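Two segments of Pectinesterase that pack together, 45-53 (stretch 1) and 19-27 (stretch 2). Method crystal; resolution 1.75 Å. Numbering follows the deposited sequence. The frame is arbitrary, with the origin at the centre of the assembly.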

# COMPACT_ATOMS: atom_id res chain seq x y z
N VAL A 45 -21.37 4.02 -5.52
CA VAL A 45 -20.16 4.61 -6.09
C VAL A 45 -20.10 6.10 -5.71
O VAL A 45 -21.04 6.85 -5.97
CB VAL A 45 -20.14 4.49 -7.64
CG1 VAL A 45 -18.90 5.18 -8.21
CG2 VAL A 45 -20.15 3.02 -8.03
N TYR A 46 -19.00 6.52 -5.09
CA TYR A 46 -18.83 7.90 -4.65
C TYR A 46 -17.74 8.65 -5.41
O TYR A 46 -16.54 8.42 -5.20
CB TYR A 46 -18.55 7.93 -3.13
CG TYR A 46 -19.60 7.22 -2.28
CD1 TYR A 46 -19.60 5.83 -2.16
CD2 TYR A 46 -20.61 7.94 -1.64
CE1 TYR A 46 -20.59 5.16 -1.41
CE2 TYR A 46 -21.61 7.28 -0.89
CZ TYR A 46 -21.59 5.90 -0.78
OH TYR A 46 -22.56 5.24 -0.05
N ARG A 47 -18.16 9.56 -6.30
CA ARG A 47 -17.23 10.35 -7.10
C ARG A 47 -16.79 11.62 -6.35
O ARG A 47 -17.43 12.66 -6.47
CB ARG A 47 -17.89 10.76 -8.43
CG ARG A 47 -18.08 9.64 -9.45
CD ARG A 47 -18.78 10.18 -10.70
NE ARG A 47 -18.71 9.27 -11.84
CZ ARG A 47 -19.33 8.10 -11.91
NH1 ARG A 47 -20.07 7.68 -10.90
NH2 ARG A 47 -19.21 7.35 -13.00
N GLU A 48 -15.71 11.52 -5.59
CA GLU A 48 -15.21 12.65 -4.81
C GLU A 48 -13.78 12.40 -4.30
O GLU A 48 -13.35 11.25 -4.21
CB GLU A 48 -16.13 12.88 -3.59
CG GLU A 48 -16.19 11.68 -2.63
CD GLU A 48 -17.13 11.89 -1.44
OE1 GLU A 48 -16.95 12.86 -0.68
OE2 GLU A 48 -18.05 11.06 -1.25
N ASN A 49 -13.06 13.47 -3.99
CA ASN A 49 -11.72 13.36 -3.41
C ASN A 49 -11.97 13.60 -1.92
O ASN A 49 -12.70 14.53 -1.57
CB ASN A 49 -10.76 14.44 -3.94
CG ASN A 49 -10.31 14.19 -5.38
OD1 ASN A 49 -10.99 14.56 -6.33
ND2 ASN A 49 -9.14 13.56 -5.54
N VAL A 50 -11.39 12.78 -1.05
CA VAL A 50 -11.60 12.93 0.39
C VAL A 50 -10.30 13.20 1.14
O VAL A 50 -9.27 12.60 0.85
CB VAL A 50 -12.24 11.65 1.00
CG1 VAL A 50 -12.60 11.89 2.46
CG2 VAL A 50 -13.48 11.26 0.20
N ASP A 51 -10.36 14.11 2.12
CA ASP A 51 -9.19 14.46 2.92
C ASP A 51 -9.50 14.33 4.42
O ASP A 51 -10.54 14.81 4.88
CB ASP A 51 -8.75 15.90 2.60
CG ASP A 51 -7.51 16.33 3.37
OD1 ASP A 51 -6.44 15.72 3.16
OD2 ASP A 51 -7.61 17.27 4.18
N VAL A 52 -8.61 13.67 5.16
CA VAL A 52 -8.74 13.50 6.61
C VAL A 52 -7.48 14.17 7.19
O VAL A 52 -6.44 13.53 7.33
CB VAL A 52 -8.75 12.00 7.01
CG1 VAL A 52 -9.05 11.86 8.51
CG2 VAL A 52 -9.80 11.25 6.18
N PRO A 53 -7.58 15.47 7.53
CA PRO A 53 -6.46 16.26 8.07
C PRO A 53 -5.89 15.90 9.45
O PRO A 53 -6.46 15.11 10.20
CB PRO A 53 -7.00 17.69 8.00
CG PRO A 53 -8.45 17.51 8.29
CD PRO A 53 -8.81 16.28 7.47
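Stretch 2 (19-27) YKTVSEAVA

Stretch 2 begins as a loop and turns into a helix that follows Thr 21 and continues past Ala 27. The helix lies along strand 50-52 in nearly the same direction. The two axes cross at 18° and come within 8.5 Å. Together the stretches bury 385 Å².

Val 45 is out of reach of stretch 2. Tyr 46 points toward it, opposite Thr 21 in the backbone register, with CA atoms 7.0 Å apart. The edge of its ring meets the backbone of Lys 20, with Tyr 46 CE2 3.6 Å from Lys 20 O. Tyr 46 CD2 also lies 4.3 Å from Val 22 CG2. Arg 47 makes no contact.

Glu 48 provides the polar anchor. Its carboxylate meets the first turn of the helix, where backbone NH groups lack helical partners. Val 22 N donates to Glu 48 OE2 at 3.0 Å. Ser 23 N donates to Glu 48 OE1 at 3.0 Å, and Ser 23 OG donates to the same OE1 at 2.7 Å. Thr 21, the N-cap residue, completes this end: its OG1 accepts a weak bond from Glu 24 N at 3.4 Å.

The CA-to-CB bond of Asn 49 points away from stretch 2, but a water bridges Asn 49 O to Ser 23 OG, at 2.5 Å from each atom.

From Val 50 the contact is largely apolar. Val 50 CA is 5.8 Å from Ser 23 CA. Val 50 CG2 lies 4.3 Å from Val 22 CB, and Val 50 CG1 lies 4.2 Å from Val 26 CG2. The two helix valines are one turn apart, so both can face this residue.

Asp 51 contributes backbone: Asp 51 O is 3.7 Å from Val 26 CG1. Val 52 CG2 reaches Val 26 CG1 at 4.4 Å. Pro 53 lies beyond the contact.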

# COMPACT_ATOMS: atom_id res chain seq x y z
N TYR A 19 -26.13 11.43 5.48
CA TYR A 19 -25.51 12.31 4.48
C TYR A 19 -25.26 11.52 3.19
O TYR A 19 -25.12 10.30 3.23
CB TYR A 19 -24.17 12.86 4.99
CG TYR A 19 -24.26 13.67 6.27
CD1 TYR A 19 -24.90 14.91 6.29
CD2 TYR A 19 -23.70 13.20 7.45
CE1 TYR A 19 -24.99 15.66 7.47
CE2 TYR A 19 -23.78 13.93 8.63
CZ TYR A 19 -24.42 15.16 8.64
OH TYR A 19 -24.51 15.88 9.81
N LYS A 20 -25.20 12.21 2.05
CA LYS A 20 -24.98 11.54 0.76
C LYS A 20 -23.51 11.30 0.38
O LYS A 20 -23.22 10.42 -0.43
CB LYS A 20 -25.66 12.30 -0.37
CG LYS A 20 -27.18 12.26 -0.35
CD LYS A 20 -27.77 12.87 -1.61
CE LYS A 20 -27.35 12.09 -2.85
NZ LYS A 20 -27.92 12.65 -4.11
N THR A 21 -22.59 12.09 0.94
CA THR A 21 -21.17 11.94 0.61
C THR A 21 -20.28 11.60 1.81
O THR A 21 -20.62 11.88 2.96
CB THR A 21 -20.59 13.22 -0.05
OG1 THR A 21 -20.53 14.28 0.93
CG2 THR A 21 -21.45 13.67 -1.23
N VAL A 22 -19.12 11.00 1.53
CA VAL A 22 -18.17 10.63 2.58
C VAL A 22 -17.54 11.89 3.18
O VAL A 22 -17.28 11.96 4.39
CB VAL A 22 -17.05 9.71 2.01
CG1 VAL A 22 -16.07 9.33 3.11
CG2 VAL A 22 -17.67 8.46 1.41
N SER A 23 -17.29 12.90 2.35
CA SER A 23 -16.69 14.14 2.82
C SER A 23 -17.53 14.83 3.91
O SER A 23 -16.98 15.44 4.83
CB SER A 23 -16.45 15.11 1.65
OG SER A 23 -15.44 14.61 0.78
N GLU A 24 -18.85 14.75 3.80
CA GLU A 24 -19.72 15.36 4.80
C GLU A 24 -19.53 14.72 6.18
O GLU A 24 -19.50 15.42 7.20
CB GLU A 24 -21.20 15.24 4.39
CG GLU A 24 -21.61 16.16 3.23
CD GLU A 24 -22.98 15.81 2.65
OE1 GLU A 24 -24.01 16.31 3.14
OE2 GLU A 24 -23.01 15.01 1.69
N ALA A 25 -19.38 13.40 6.21
CA ALA A 25 -19.20 12.67 7.47
C ALA A 25 -17.88 13.02 8.16
O ALA A 25 -17.82 13.12 9.39
CB ALA A 25 -19.27 11.16 7.22
N VAL A 26 -16.81 13.21 7.39
CA VAL A 26 -15.51 13.57 7.95
C VAL A 26 -15.59 14.98 8.55
O VAL A 26 -15.02 15.26 9.60
CB VAL A 26 -14.39 13.50 6.88
CG1 VAL A 26 -13.06 13.95 7.48
CG2 VAL A 26 -14.27 12.08 6.34
N ALA A 27 -16.33 15.87 7.88
CA ALA A 27 -16.48 17.24 8.36
C ALA A 27 -17.24 17.32 9.69
O ALA A 27 -17.01 18.23 10.50
CB ALA A 27 -17.18 18.09 7.29
O HOH W 1 -12.66 15.94 2.07
O HOH W 2 -13.80 16.25 -0.21